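Local structure of enterotoxin SEN variant (Staphylococcus aureus, 6KRY) at residues Asp6-Lys10 with Tyr189-Asn194; Trp30-Asn36 with Ile81-Tyr87; Asp54-Leu58 with Leu86-Asn90; Asn170-Gly174 with Val222-Lys226. The protein probably acts as a superantigenic enterotoxin, as many members of its toxin family do, by bridging MHC class II molecules and T-cell receptors. One frame throughout, in Å; residues are numbered along the deposited sequence.

Contact 1 of 4, residues Asp6-Lys10 with Tyr189-Asn194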
loop_
_atom_site.group_PDB
_atom_site.type_symbol
_atom_site.label_atom_id
_atom_site.label_comp_id
_atom_site.label_asym_id
_atom_site.label_seq_id
_atom_site.Cartn_x
_atom_site.Cartn_y
_atom_site.Cartn_z
ATOM N N ASP A 6 -22.856 2.296 -1.588
ATOM C CA ASP A 6 -22.011 1.283 -0.998
ATOM C C ASP A 6 -20.669 1.876 -0.537
ATOM O O ASP A 6 -19.855 1.175 0.099
ATOM C CB ASP A 6 -21.676 0.188 -2.016
ATOM C CG ASP A 6 -22.849 -0.720 -2.318
ATOM O OD1 ASP A 6 -23.750 -0.802 -1.457
ATOM O OD2 ASP A 6 -22.845 -1.328 -3.408
ATOM N N LEU A 7 -20.374 3.127 -0.897
ATOM C CA LEU A 7 -19.091 3.728 -0.537
ATOM C C LEU A 7 -19.256 4.554 0.731
ATOM O O LEU A 7 -20.292 5.180 0.921
ATOM C CB LEU A 7 -18.602 4.613 -1.673
ATOM C CG LEU A 7 -18.298 3.889 -2.978
ATOM C CD1 LEU A 7 -17.961 4.927 -4.018
ATOM C CD2 LEU A 7 -17.157 2.885 -2.797
ATOM N N LYS A 8 -18.237 4.541 1.584
ATOM C CA LYS A 8 -18.254 5.312 2.831
ATOM C C LYS A 8 -17.983 6.791 2.516
ATOM O O LYS A 8 -17.396 7.144 1.486
ATOM C CB LYS A 8 -17.189 4.798 3.803
ATOM C CG LYS A 8 -17.239 3.315 4.125
ATOM C CD LYS A 8 -18.365 2.929 5.036
ATOM C CE LYS A 8 -18.416 1.433 5.277
ATOM N NZ LYS A 8 -18.994 0.712 4.113
ATOM N N LYS A 9 -18.389 7.646 3.443
ATOM C CA LYS A 9 -18.341 9.073 3.273
ATOM C C LYS A 9 -17.132 9.659 4.023
ATOM O O LYS A 9 -16.907 9.310 5.165
ATOM C CB LYS A 9 -19.638 9.659 3.834
ATOM C CG LYS A 9 -20.250 10.754 2.991
ATOM C CD LYS A 9 -21.670 11.101 3.375
ATOM C CE LYS A 9 -21.841 12.574 3.699
ATOM N NZ LYS A 9 -21.019 13.477 2.840
ATOM N N LYS A 10 -16.389 10.579 3.391
ATOM C CA LYS A 10 -15.294 11.260 4.071
ATOM C C LYS A 10 -15.753 11.957 5.373
ATOM O O LYS A 10 -15.025 11.942 6.366
ATOM C CB LYS A 10 -14.661 12.314 3.159
ATOM C CG LYS A 10 -13.487 13.036 3.785
ATOM C CD LYS A 10 -12.892 14.065 2.882
ATOM C CE LYS A 10 -11.671 14.708 3.474
ATOM N NZ LYS A 10 -11.033 15.599 2.500
ATOM N N TYR A 189 -12.001 -3.595 -6.239
ATOM C CA TYR A 189 -11.830 -2.241 -5.867
ATOM C C TYR A 189 -11.591 -2.125 -4.359
ATOM O O TYR A 189 -11.881 -3.047 -3.613
ATOM C CB TYR A 189 -13.029 -1.414 -6.331
ATOM C CG TYR A 189 -14.281 -1.515 -5.490
ATOM C CD1 TYR A 189 -15.284 -2.426 -5.796
ATOM C CD2 TYR A 189 -14.490 -0.665 -4.413
ATOM C CE1 TYR A 189 -16.449 -2.496 -5.042
ATOM C CE2 TYR A 189 -15.640 -0.727 -3.650
ATOM C CZ TYR A 189 -16.636 -1.628 -3.981
ATOM O OH TYR A 189 -17.782 -1.661 -3.239
ATOM N N TYR A 190 -10.999 -0.989 -3.971
ATOM C CA TYR A 190 -10.966 -0.529 -2.605
ATOM C C TYR A 190 -11.738 0.792 -2.503
ATOM O O TYR A 190 -11.706 1.623 -3.427
ATOM C CB TYR A 190 -9.534 -0.301 -2.128
ATOM C CG TYR A 190 -8.649 -1.520 -2.079
ATOM C CD1 TYR A 190 -9.105 -2.726 -1.563
ATOM C CD2 TYR A 190 -7.326 -1.449 -2.468
ATOM C CE1 TYR A 190 -8.299 -3.852 -1.521
ATOM C CE2 TYR A 190 -6.496 -2.552 -2.407
ATOM C CZ TYR A 190 -6.979 -3.759 -1.916
ATOM O OH TYR A 190 -6.175 -4.860 -1.829
ATOM N N ASP A 191 -12.420 0.973 -1.376
ATOM C CA ASP A 191 -13.068 2.192 -1.050
ATOM C C ASP A 191 -12.049 3.059 -0.311
ATOM O O ASP A 191 -11.563 2.673 0.752
ATOM C CB ASP A 191 -14.305 1.872 -0.214
ATOM C CG ASP A 191 -15.073 3.039 0.376
ATOM O OD1 ASP A 191 -14.584 4.209 0.297
ATOM O OD2 ASP A 191 -16.191 2.766 0.945
ATOM N N LEU A 192 -11.771 4.239 -0.858
ATOM C CA LEU A 192 -10.790 5.169 -0.336
ATOM C C LEU A 192 -11.096 5.623 1.092
ATOM O O LEU A 192 -10.157 5.967 1.815
ATOM C CB LEU A 192 -10.675 6.392 -1.256
ATOM C CG LEU A 192 -10.118 6.134 -2.658
ATOM C CD1 LEU A 192 -10.173 7.409 -3.477
ATOM C CD2 LEU A 192 -8.699 5.581 -2.601
ATOM N N TYR A 193 -12.378 5.669 1.483
ATOM C CA TYR A 193 -12.754 6.201 2.779
ATOM C C TYR A 193 -13.148 5.078 3.730
ATOM O O TYR A 193 -13.703 5.348 4.777
ATOM C CB TYR A 193 -13.845 7.252 2.577
ATOM C CG TYR A 193 -13.318 8.473 1.871
ATOM C CD1 TYR A 193 -12.348 9.266 2.447
ATOM C CD2 TYR A 193 -13.770 8.819 0.611
ATOM C CE1 TYR A 193 -11.855 10.393 1.798
ATOM C CE2 TYR A 193 -13.265 9.924 -0.064
ATOM C CZ TYR A 193 -12.315 10.717 0.535
ATOM O OH TYR A 193 -11.868 11.796 -0.143
ATOM N N ASN A 194 -12.921 3.828 3.331
ATOM C CA ASN A 194 -13.203 2.668 4.159
ATOM C C ASN A 194 -11.876 2.179 4.753
ATOM O O ASN A 194 -11.347 1.167 4.335
ATOM C CB ASN A 194 -13.855 1.530 3.384
ATOM C CG ASN A 194 -14.233 0.348 4.257
ATOM O OD1 ASN A 194 -14.510 0.497 5.433
ATOM N ND2 ASN A 194 -14.164 -0.853 3.705
HETATM O O HOH W 1 -17.133 0.390 1.261
HETATM O O HOH W 2 -17.679 -0.593 -0.930
HETATM O O HOH W 3 -15.993 6.425 -0.631
HETATM O O HOH W 4 -16.014 6.635 6.139
#
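K10 CB packs over one face of the Y193 ring, 3.8 Å from the centroid and 17° off the normal, a CH-pi contact. Beyond it, the K10 ammonium leads away to carbonyls of the 162-168 loop, among them N165 O, and Y193 OH reaches I163 O. D191 supplies the one direct hydrogen bond between the segments, K8 N to D191 OD2 (2.8 Å, 170°). Its other oxygen, OD1, accepts from Y193 N at 2.9 Å, an Asx turn within the type I turn D191-N194. Water 1 joins D191 OD2 (2.6 Å) to D6 O (3.1 Å), water 2 joins D6 O to Y189 OH, and water 4 joins K9 O to Y193 O. L7 CD2 packs 4.0 Å from Y189 CE2. With a single direct hydrogen bond and several water bridges, segment 6-10 is held against 189-194, at the end of edge strand 188-191, by one carboxylate, solvent and side-chain packing rather than by strand pairing.

Contact 2 of 4, residues Trp30-Asn36 with Ile81-Tyr87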
loop_
_atom_site.group_PDB
_atom_site.type_symbol
_atom_site.label_atom_id
_atom_site.label_comp_id
_atom_site.label_asym_id
_atom_site.label_seq_id
_atom_site.Cartn_x
_atom_site.Cartn_y
_atom_site.Cartn_z
ATOM N N TRP A 30 7.059 7.808 4.495
ATOM C CA TRP A 30 6.319 6.626 4.968
ATOM C C TRP A 30 6.404 5.445 3.992
ATOM O O TRP A 30 5.947 4.382 4.356
ATOM C CB TRP A 30 4.836 6.967 5.193
ATOM C CG TRP A 30 4.571 7.851 6.357
ATOM C CD1 TRP A 30 4.141 9.146 6.318
ATOM C CD2 TRP A 30 4.789 7.527 7.738
ATOM N NE1 TRP A 30 4.041 9.633 7.592
ATOM C CE2 TRP A 30 4.424 8.665 8.482
ATOM C CE3 TRP A 30 5.223 6.376 8.405
ATOM C CZ2 TRP A 30 4.485 8.688 9.871
ATOM C CZ3 TRP A 30 5.296 6.402 9.780
ATOM C CH2 TRP A 30 4.934 7.546 10.495
ATOM N N GLN A 31 6.855 5.659 2.749
ATOM C CA GLN A 31 6.924 4.634 1.720
ATOM C C GLN A 31 8.291 3.955 1.798
ATOM O O GLN A 31 9.293 4.561 1.483
ATOM C CB GLN A 31 6.707 5.208 0.317
ATOM C CG GLN A 31 5.289 5.746 0.152
ATOM C CD GLN A 31 4.870 6.293 -1.202
ATOM O OE1 GLN A 31 4.822 5.559 -2.188
ATOM N NE2 GLN A 31 4.415 7.545 -1.232
ATOM N N LEU A 32 8.286 2.704 2.238
ATOM C CA LEU A 32 9.435 1.828 2.265
ATOM C C LEU A 32 9.558 1.190 0.875
ATOM O O LEU A 32 8.564 0.792 0.277
ATOM C CB LEU A 32 9.148 0.818 3.387
ATOM C CG LEU A 32 10.252 -0.121 3.834
ATOM C CD1 LEU A 32 10.361 -1.291 2.866
ATOM C CD2 LEU A 32 11.572 0.594 3.994
ATOM N N ASP A 33 10.771 1.192 0.318
ATOM C CA ASP A 33 11.041 0.670 -1.018
ATOM C C ASP A 33 12.440 0.027 -0.940
ATOM O O ASP A 33 13.462 0.720 -1.109
ATOM C CB ASP A 33 10.938 1.805 -2.045
ATOM C CG ASP A 33 11.061 1.407 -3.511
ATOM O OD1 ASP A 33 11.244 0.177 -3.818
ATOM O OD2 ASP A 33 10.921 2.325 -4.367
ATOM N N GLU A 34 12.487 -1.274 -0.641
ATOM C CA GLU A 34 13.743 -1.966 -0.361
ATOM C C GLU A 34 13.897 -3.093 -1.359
ATOM O O GLU A 34 12.895 -3.727 -1.707
ATOM C CB GLU A 34 13.744 -2.549 1.050
ATOM C CG GLU A 34 13.744 -1.491 2.131
ATOM C CD GLU A 34 14.991 -0.622 2.171
ATOM O OE1 GLU A 34 14.852 0.608 2.399
ATOM O OE2 GLU A 34 16.080 -1.166 1.968
ATOM N N SER A 35 15.137 -3.330 -1.817
ATOM C CA SER A 35 15.379 -4.385 -2.841
ATOM C C SER A 35 16.425 -5.382 -2.348
ATOM O O SER A 35 17.426 -5.001 -1.742
ATOM C CB SER A 35 15.827 -3.864 -4.211
ATOM O OG SER A 35 15.415 -2.535 -4.409
ATOM N N ASN A 36 16.173 -6.636 -2.676
ATOM C CA ASN A 36 17.120 -7.756 -2.520
ATOM C C ASN A 36 17.571 -7.884 -1.056
ATOM O O ASN A 36 18.757 -7.910 -0.745
ATOM C CB ASN A 36 18.320 -7.637 -3.474
ATOM C CG ASN A 36 19.138 -8.912 -3.600
ATOM O OD1 ASN A 36 18.725 -9.994 -3.151
ATOM N ND2 ASN A 36 20.323 -8.797 -4.201
ATOM N N ILE A 81 14.105 -10.997 -1.302
ATOM C CA ILE A 81 12.822 -10.354 -1.487
ATOM C C ILE A 81 13.020 -8.846 -1.717
ATOM O O ILE A 81 14.003 -8.244 -1.294
ATOM C CB ILE A 81 11.871 -10.636 -0.289
ATOM C CG1 ILE A 81 12.493 -10.258 1.062
ATOM C CG2 ILE A 81 11.427 -12.081 -0.244
ATOM C CD1 ILE A 81 11.477 -10.327 2.211
ATOM N N ASP A 82 12.028 -8.263 -2.375
ATOM C CA ASP A 82 11.789 -6.815 -2.416
ATOM C C ASP A 82 10.596 -6.495 -1.514
ATOM O O ASP A 82 9.703 -7.316 -1.314
ATOM C CB ASP A 82 11.494 -6.291 -3.823
ATOM C CG ASP A 82 12.623 -6.499 -4.824
ATOM O OD1 ASP A 82 13.816 -6.455 -4.405
ATOM O OD2 ASP A 82 12.299 -6.742 -6.014
ATOM N N ILE A 83 10.607 -5.279 -0.959
ATOM C CA ILE A 83 9.573 -4.883 -0.060
ATOM C C ILE A 83 9.132 -3.473 -0.406
ATOM O O ILE A 83 9.959 -2.568 -0.498
ATOM C CB ILE A 83 10.040 -4.966 1.405
ATOM C CG1 ILE A 83 10.640 -6.320 1.778
ATOM C CG2 ILE A 83 8.886 -4.617 2.323
ATOM C CD1 ILE A 83 12.126 -6.313 1.987
ATOM N N TYR A 84 7.811 -3.274 -0.501
ATOM C CA TYR A 84 7.287 -1.992 -0.777
ATOM C C TYR A 84 6.019 -1.823 0.058
ATOM O O TYR A 84 5.112 -2.603 -0.089
ATOM C CB TYR A 84 6.941 -1.794 -2.265
ATOM C CG TYR A 84 6.639 -0.354 -2.606
ATOM C CD1 TYR A 84 5.447 0.234 -2.203
ATOM C CD2 TYR A 84 7.565 0.443 -3.262
ATOM C CE1 TYR A 84 5.191 1.581 -2.428
ATOM C CE2 TYR A 84 7.319 1.781 -3.507
ATOM C CZ TYR A 84 6.119 2.343 -3.106
ATOM O OH TYR A 84 5.864 3.668 -3.318
ATOM N N GLY A 85 5.928 -0.749 0.837
ATOM C CA GLY A 85 4.646 -0.374 1.398
ATOM C C GLY A 85 4.735 0.690 2.469
ATOM O O GLY A 85 5.775 1.346 2.653
ATOM N N LEU A 86 3.623 0.839 3.197
ATOM C CA LEU A 86 3.519 1.835 4.261
ATOM C C LEU A 86 3.772 1.184 5.626
ATOM O O LEU A 86 3.066 0.251 6.039
ATOM C CB LEU A 86 2.108 2.434 4.194
ATOM C CG LEU A 86 1.800 3.196 2.901
ATOM C CD1 LEU A 86 0.340 3.633 2.868
ATOM C CD2 LEU A 86 2.718 4.405 2.723
ATOM N N TYR A 87 4.766 1.708 6.349
ATOM C CA TYR A 87 5.164 1.129 7.624
ATOM C C TYR A 87 4.615 1.954 8.787
ATOM O O TYR A 87 4.132 3.092 8.640
ATOM C CB TYR A 87 6.693 1.007 7.710
ATOM C CG TYR A 87 7.401 2.329 7.688
ATOM C CD1 TYR A 87 7.575 3.058 8.853
ATOM C CD2 TYR A 87 7.816 2.897 6.506
ATOM C CE1 TYR A 87 8.123 4.329 8.833
ATOM C CE2 TYR A 87 8.405 4.150 6.470
ATOM C CZ TYR A 87 8.570 4.863 7.640
ATOM O OH TYR A 87 9.126 6.111 7.634
#
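Strands 31-35 and 81-84 run antiparallel, their axes 4.7 Å apart at closest approach and 170° between directions. The backbone pairing is regular: L32 N donates to G85 O (2.9 Å) and G85 N to L32 O (3.1 Å), then E34 N to I83 O (2.8 Å) and I83 N to E34 O (2.9 Å). L32-G85 and E34-I83 are thus the hydrogen-bonded pairs, with Q31-L86 and D33-Y84 non-hydrogen-bonded. At the end of the pairing D82 OD1 accepts from N36 N at 2.9 Å, while D82 OD2 takes Q114 NE2. On the face carrying Q31, D33 and Y84, Y84 OH donates to Q31 OE1 across a very short 2.4 Å. W30 O has no such N-H partner here; L86 CA approaches it at 3.5 Å, with 165° at the hydrogen. L86 N goes to Q147 OE1, W30 NE1 to S23 OG, and Y87 OH bonds to T29 O.

On the face of L32, E34 and I83, L32 CD1 meets I83 CG2 at 3.7 Å. Beside the corner, W30 CE3 lies over the Y87 ring, 3.6 Å from Y87 CE1. At G85 (phi/psi 169/-166) a CB would jam against the preceding carbonyl oxygen. A chain that turns a corner at G85 between two strands, both paired with 100-109, is consistent with the curled barrel of the toxin family's OB-fold domain.

Contact 3 of 4, residues Asp54-Leu58 with Leu86-Asn90; sequences DISVL and LYYGN
Build segment 54-58 as the end of a weakly bonded strand, extended at D54 (phi/psi -96/121) and I55 (-120/101), that then turns through S56 (-58/-45), V57 (-68/-24) and L58 (-107/-4), with L58 N donating to I55 O at 3.2 Å. The facing segment begins extended. The two backbones are not paired: CA atoms stand 9.7 Å apart at I55-Y87 and 6.7 Å at L58-G89, and side chains fill the gap without a direct hydrogen bond.

Along 86-90, L86 (-98/123) takes no part. Y87 (-102/167) is the centre of the contact: its CA-CB bond points toward 54-58, and chi1 p (64°) with chi2 85° lays the ring against I55, V57 and L58. I55, in the mt rotamer, places CD1 3.8 Å from the ring centroid, only 4° off the normal, a CH-pi contact over the face; I55 CG2 is 3.6 Å from Y87 CZ. V57 CG2 (3.2 Å from Y87 OH) and L58 CD1 (3.6 Å from Y87 CE1) lie at the ring edge. Y88 (-140/152) points away. At G89 (-109/-37), L58 CD1, placed by chi1 m and chi2 t, comes 3.5 Å from G89 CA, so close that an ideal CB on G89 would clash with it. N90 (-75/128) ends the segment.

This is aliphatic-on-aromatic packing within the OB-fold domain: W30 meets Y87, whose OH bonds to T29 O, S101 of strand 100-109 adjoins I55 and L58, and Y24 of helix 15-26 touches Y88.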
loop_
_atom_site.group_PDB
_atom_site.type_symbol
_atom_site.label_atom_id
_atom_site.label_comp_id
_atom_site.label_asym_id
_atom_site.label_seq_id
_atom_site.Cartn_x
_atom_site.Cartn_y
_atom_site.Cartn_z
ATOM N N ASP A 54 17.118 0.693 7.654
ATOM C CA ASP A 54 17.269 1.894 8.456
ATOM C C ASP A 54 16.182 2.876 8.045
ATOM O O ASP A 54 16.030 3.219 6.877
ATOM C CB ASP A 54 18.713 2.390 8.383
ATOM C CG ASP A 54 19.593 1.404 9.145
ATOM O OD1 ASP A 54 19.483 1.363 10.402
ATOM O OD2 ASP A 54 20.278 0.598 8.482
ATOM N N ILE A 55 15.364 3.246 9.020
ATOM C CA ILE A 55 14.326 4.210 8.814
ATOM C C ILE A 55 14.597 5.384 9.764
ATOM O O ILE A 55 14.292 5.339 10.990
ATOM C CB ILE A 55 12.933 3.597 9.022
ATOM C CG1 ILE A 55 12.671 2.445 8.041
ATOM C CG2 ILE A 55 11.897 4.699 8.898
ATOM C CD1 ILE A 55 11.319 1.784 8.181
ATOM N N SER A 56 15.163 6.424 9.169
ATOM C CA SER A 56 15.674 7.564 9.881
ATOM C C SER A 56 14.583 8.242 10.722
ATOM O O SER A 56 14.782 8.595 11.893
ATOM C CB SER A 56 16.290 8.529 8.914
ATOM O OG SER A 56 17.230 9.337 9.612
ATOM N N VAL A 57 13.409 8.426 10.139
ATOM C CA VAL A 57 12.400 9.244 10.804
ATOM C C VAL A 57 11.882 8.556 12.072
ATOM O O VAL A 57 11.400 9.249 12.954
ATOM C CB VAL A 57 11.262 9.633 9.853
ATOM C CG1 VAL A 57 11.781 10.573 8.765
ATOM C CG2 VAL A 57 10.573 8.417 9.254
ATOM N N LEU A 58 11.962 7.221 12.183
ATOM C CA LEU A 58 11.478 6.524 13.401
ATOM C C LEU A 58 12.666 6.020 14.231
ATOM O O LEU A 58 12.469 5.461 15.276
ATOM C CB LEU A 58 10.548 5.360 13.019
ATOM C CG LEU A 58 9.154 5.718 12.468
ATOM C CD1 LEU A 58 8.263 4.487 12.398
ATOM C CD2 LEU A 58 8.459 6.791 13.299
ATOM N N LEU A 86 3.623 0.839 3.197
ATOM C CA LEU A 86 3.519 1.835 4.261
ATOM C C LEU A 86 3.772 1.184 5.626
ATOM O O LEU A 86 3.066 0.251 6.039
ATOM C CB LEU A 86 2.108 2.434 4.194
ATOM C CG LEU A 86 1.800 3.196 2.901
ATOM C CD1 LEU A 86 0.340 3.633 2.868
ATOM C CD2 LEU A 86 2.718 4.405 2.723
ATOM N N TYR A 87 4.766 1.708 6.349
ATOM C CA TYR A 87 5.164 1.129 7.624
ATOM C C TYR A 87 4.615 1.954 8.787
ATOM O O TYR A 87 4.132 3.092 8.640
ATOM C CB TYR A 87 6.693 1.007 7.710
ATOM C CG TYR A 87 7.401 2.329 7.688
ATOM C CD1 TYR A 87 7.575 3.058 8.853
ATOM C CD2 TYR A 87 7.816 2.897 6.506
ATOM C CE1 TYR A 87 8.123 4.329 8.833
ATOM C CE2 TYR A 87 8.405 4.150 6.470
ATOM C CZ TYR A 87 8.570 4.863 7.640
ATOM O OH TYR A 87 9.126 6.111 7.634
ATOM N N TYR A 88 4.700 1.337 9.974
ATOM C CA TYR A 88 4.308 1.954 11.202
ATOM C C TYR A 88 5.304 1.583 12.300
ATOM O O TYR A 88 5.948 0.537 12.266
ATOM C CB TYR A 88 2.874 1.550 11.542
ATOM C CG TYR A 88 2.693 0.116 11.976
ATOM C CD1 TYR A 88 2.826 -0.205 13.304
ATOM C CD2 TYR A 88 2.261 -0.875 11.108
ATOM C CE1 TYR A 88 2.637 -1.492 13.761
ATOM C CE2 TYR A 88 2.071 -2.186 11.553
ATOM C CZ TYR A 88 2.253 -2.486 12.888
ATOM O OH TYR A 88 2.125 -3.721 13.440
ATOM N N GLY A 89 5.431 2.485 13.275
ATOM C CA GLY A 89 6.338 2.306 14.404
ATOM C C GLY A 89 5.596 2.027 15.708
ATOM O O GLY A 89 6.090 1.238 16.525
ATOM N N ASN A 90 4.431 2.669 15.898
ATOM C CA ASN A 90 3.589 2.589 17.107
ATOM C C ASN A 90 2.861 1.246 17.143
ATOM O O ASN A 90 2.173 0.924 16.197
ATOM C CB ASN A 90 2.604 3.772 17.109
ATOM C CG ASN A 90 1.456 3.708 18.106
ATOM O OD1 ASN A 90 1.648 3.287 19.244
ATOM N ND2 ASN A 90 0.275 4.202 17.729
#

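Contact 4 of 4, residues Asn170-Gly174 with Val222-Lys226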
loop_
_atom_site.group_PDB
_atom_site.type_symbol
_atom_site.label_atom_id
_atom_site.label_comp_id
_atom_site.label_asym_id
_atom_site.label_seq_id
_atom_site.Cartn_x
_atom_site.Cartn_y
_atom_site.Cartn_z
ATOM N N ASN A 170 -14.662 18.753 -0.670
ATOM C CA ASN A 170 -15.243 18.743 -2.022
ATOM C C ASN A 170 -15.245 17.316 -2.605
ATOM O O ASN A 170 -16.067 17.032 -3.444
ATOM C CB ASN A 170 -14.519 19.718 -2.935
ATOM C CG ASN A 170 -13.075 19.322 -3.009
ATOM O OD1 ASN A 170 -12.470 19.051 -1.967
ATOM N ND2 ASN A 170 -12.563 19.203 -4.225
ATOM N N ILE A 171 -14.305 16.449 -2.218
ATOM C CA ILE A 171 -14.453 14.980 -2.498
ATOM C C ILE A 171 -15.014 14.276 -1.255
ATOM O O ILE A 171 -14.400 14.365 -0.206
ATOM C CB ILE A 171 -13.112 14.371 -2.943
ATOM C CG1 ILE A 171 -12.506 15.079 -4.164
ATOM C CG2 ILE A 171 -13.263 12.881 -3.176
ATOM C CD1 ILE A 171 -13.409 15.107 -5.363
ATOM N N GLN A 172 -16.167 13.594 -1.369
ATOM C CA GLN A 172 -16.795 12.926 -0.227
ATOM C C GLN A 172 -16.717 11.409 -0.324
ATOM O O GLN A 172 -16.820 10.735 0.698
ATOM C CB GLN A 172 -18.264 13.341 -0.065
ATOM C CG GLN A 172 -18.434 14.655 0.691
ATOM C CD GLN A 172 -17.840 14.608 2.082
ATOM O OE1 GLN A 172 -18.038 13.644 2.829
ATOM N NE2 GLN A 172 -17.107 15.664 2.432
ATOM N N LYS A 173 -16.636 10.873 -1.544
ATOM C CA LYS A 173 -16.588 9.447 -1.710
ATOM C C LYS A 173 -15.626 9.146 -2.870
ATOM O O LYS A 173 -15.364 10.001 -3.745
ATOM C CB LYS A 173 -17.952 8.823 -2.040
ATOM C CG LYS A 173 -19.060 9.031 -1.001
ATOM C CD LYS A 173 -20.366 8.307 -1.314
ATOM C CE LYS A 173 -21.298 8.239 -0.113
ATOM N NZ LYS A 173 -22.561 7.553 -0.460
ATOM N N GLY A 174 -15.116 7.922 -2.867
ATOM C CA GLY A 174 -14.259 7.539 -3.966
ATOM C C GLY A 174 -13.807 6.107 -3.858
ATOM O O GLY A 174 -13.737 5.531 -2.780
ATOM N N VAL A 222 -9.964 5.318 -11.163
ATOM C CA VAL A 222 -10.332 5.987 -9.929
ATOM C C VAL A 222 -11.656 6.744 -10.159
ATOM O O VAL A 222 -11.772 7.510 -11.156
ATOM C CB VAL A 222 -9.213 6.958 -9.499
ATOM C CG1 VAL A 222 -9.613 7.796 -8.297
ATOM C CG2 VAL A 222 -7.905 6.214 -9.219
ATOM N N PHE A 223 -12.615 6.568 -9.239
ATOM C CA PHE A 223 -13.910 7.257 -9.288
ATOM C C PHE A 223 -14.013 8.105 -8.032
ATOM O O PHE A 223 -13.923 7.585 -6.936
ATOM C CB PHE A 223 -15.056 6.250 -9.432
ATOM C CG PHE A 223 -15.006 5.439 -10.699
ATOM C CD1 PHE A 223 -15.499 5.951 -11.889
ATOM C CD2 PHE A 223 -14.399 4.192 -10.722
ATOM C CE1 PHE A 223 -15.414 5.222 -13.065
ATOM C CE2 PHE A 223 -14.321 3.461 -11.896
ATOM C CZ PHE A 223 -14.831 3.977 -13.058
ATOM N N LEU A 224 -14.184 9.410 -8.214
ATOM C CA LEU A 224 -14.332 10.341 -7.140
ATOM C C LEU A 224 -15.710 11.008 -7.246
ATOM O O LEU A 224 -16.217 11.190 -8.342
ATOM C CB LEU A 224 -13.239 11.409 -7.225
ATOM C CG LEU A 224 -11.799 10.869 -7.264
ATOM C CD1 LEU A 224 -10.823 12.028 -7.388
ATOM C CD2 LEU A 224 -11.491 10.049 -6.027
ATOM N N TYR A 225 -16.266 11.394 -6.102
ATOM C CA TYR A 225 -17.620 11.971 -6.057
ATOM C C TYR A 225 -17.652 13.110 -5.032
ATOM O O TYR A 225 -17.138 12.964 -3.915
ATOM C CB TYR A 225 -18.664 10.920 -5.695
ATOM C CG TYR A 225 -18.670 9.733 -6.616
ATOM C CD1 TYR A 225 -19.306 9.791 -7.846
ATOM C CD2 TYR A 225 -18.005 8.563 -6.272
ATOM C CE1 TYR A 225 -19.289 8.708 -8.709
ATOM C CE2 TYR A 225 -17.970 7.481 -7.133
ATOM C CZ TYR A 225 -18.618 7.552 -8.349
ATOM O OH TYR A 225 -18.601 6.457 -9.171
ATOM N N LYS A 226 -18.291 14.220 -5.435
ATOM C CA LYS A 226 -18.551 15.378 -4.597
ATOM C C LYS A 226 -19.644 15.085 -3.567
ATOM O O LYS A 226 -20.505 14.229 -3.773
ATOM C CB LYS A 226 -18.975 16.543 -5.497
ATOM C CG LYS A 226 -17.872 17.515 -5.892
ATOM C CD LYS A 226 -16.724 16.931 -6.721
ATOM C CE LYS A 226 -16.680 17.409 -8.166
ATOM N NZ LYS A 226 -17.185 18.795 -8.348
HETATM O O HOH W 5 -14.672 19.350 -6.717
#
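Y225 and K226, each with 64 Å² buried, and I171, with 55 Å², carry nearly half of this contact between strand 218-225 and the start of strand 173-180. Y225 O accepts twice, from Q172 N (2.8 Å, 162°) and from K173 N (3.2 Å, 163°), while Y225 N donates to K173 O at 2.9 Å. Two consecutive residues opposite one make a classic beta bulge. It includes the antiparallel hydrogen-bonded pair K173-Y225; beyond it comes the non-hydrogen-bonded pair G174-L224, with CA atoms 4.2 Å apart. G174 permits this closeness, since an ideal CB would clash with L224 CD2 and press on F223 O.

I171 turns its CA-CB bond away, yet chi1 and chi2 both m bring CD1 back to 4.1 Å from L224 CB and 4.0 Å from K226 CD. K226 CA approaches N170 O at 3.2 Å and K226 CG at 3.1 Å, and water 5 accepts from N170 ND2 (3.3 Å) and, weakly, from K226 NZ (3.0 Å). N170 O has no hydrogen-bonding partner; K226 N goes to D128 OD1. The contact therefore rests on three main-chain hydrogen bonds and apolar packing, and between the two segments only carbon approaches and a water close it at the last modelled residue.

How the contacts relate
The four contacts form two groups. Contacts 1 and 4, with centres 9 Å apart, meet on the beta-grasp sheet, where strands 188-191 and 173-180 are neighbours: K10 N lies 2.7 Å from Q172 O and K9 NZ 3.0 Å from Q172 OE1, both probable hydrogen bonds, so segment 6-10 of contact 1 also bonds to Q172 of contact 4. Contacts 2 and 3, with centres 11 Å apart, lie in the OB-fold part and share L86 and Y87; the Y87 ring has W30 CE3 over one face and I55 CD1 over the opposite face. Between the groups centres are 25 to 30 Å apart. The nearest atoms of contacts 1 and 2 are about 11 Å apart, those of contacts 2 and 4 about 15 Å.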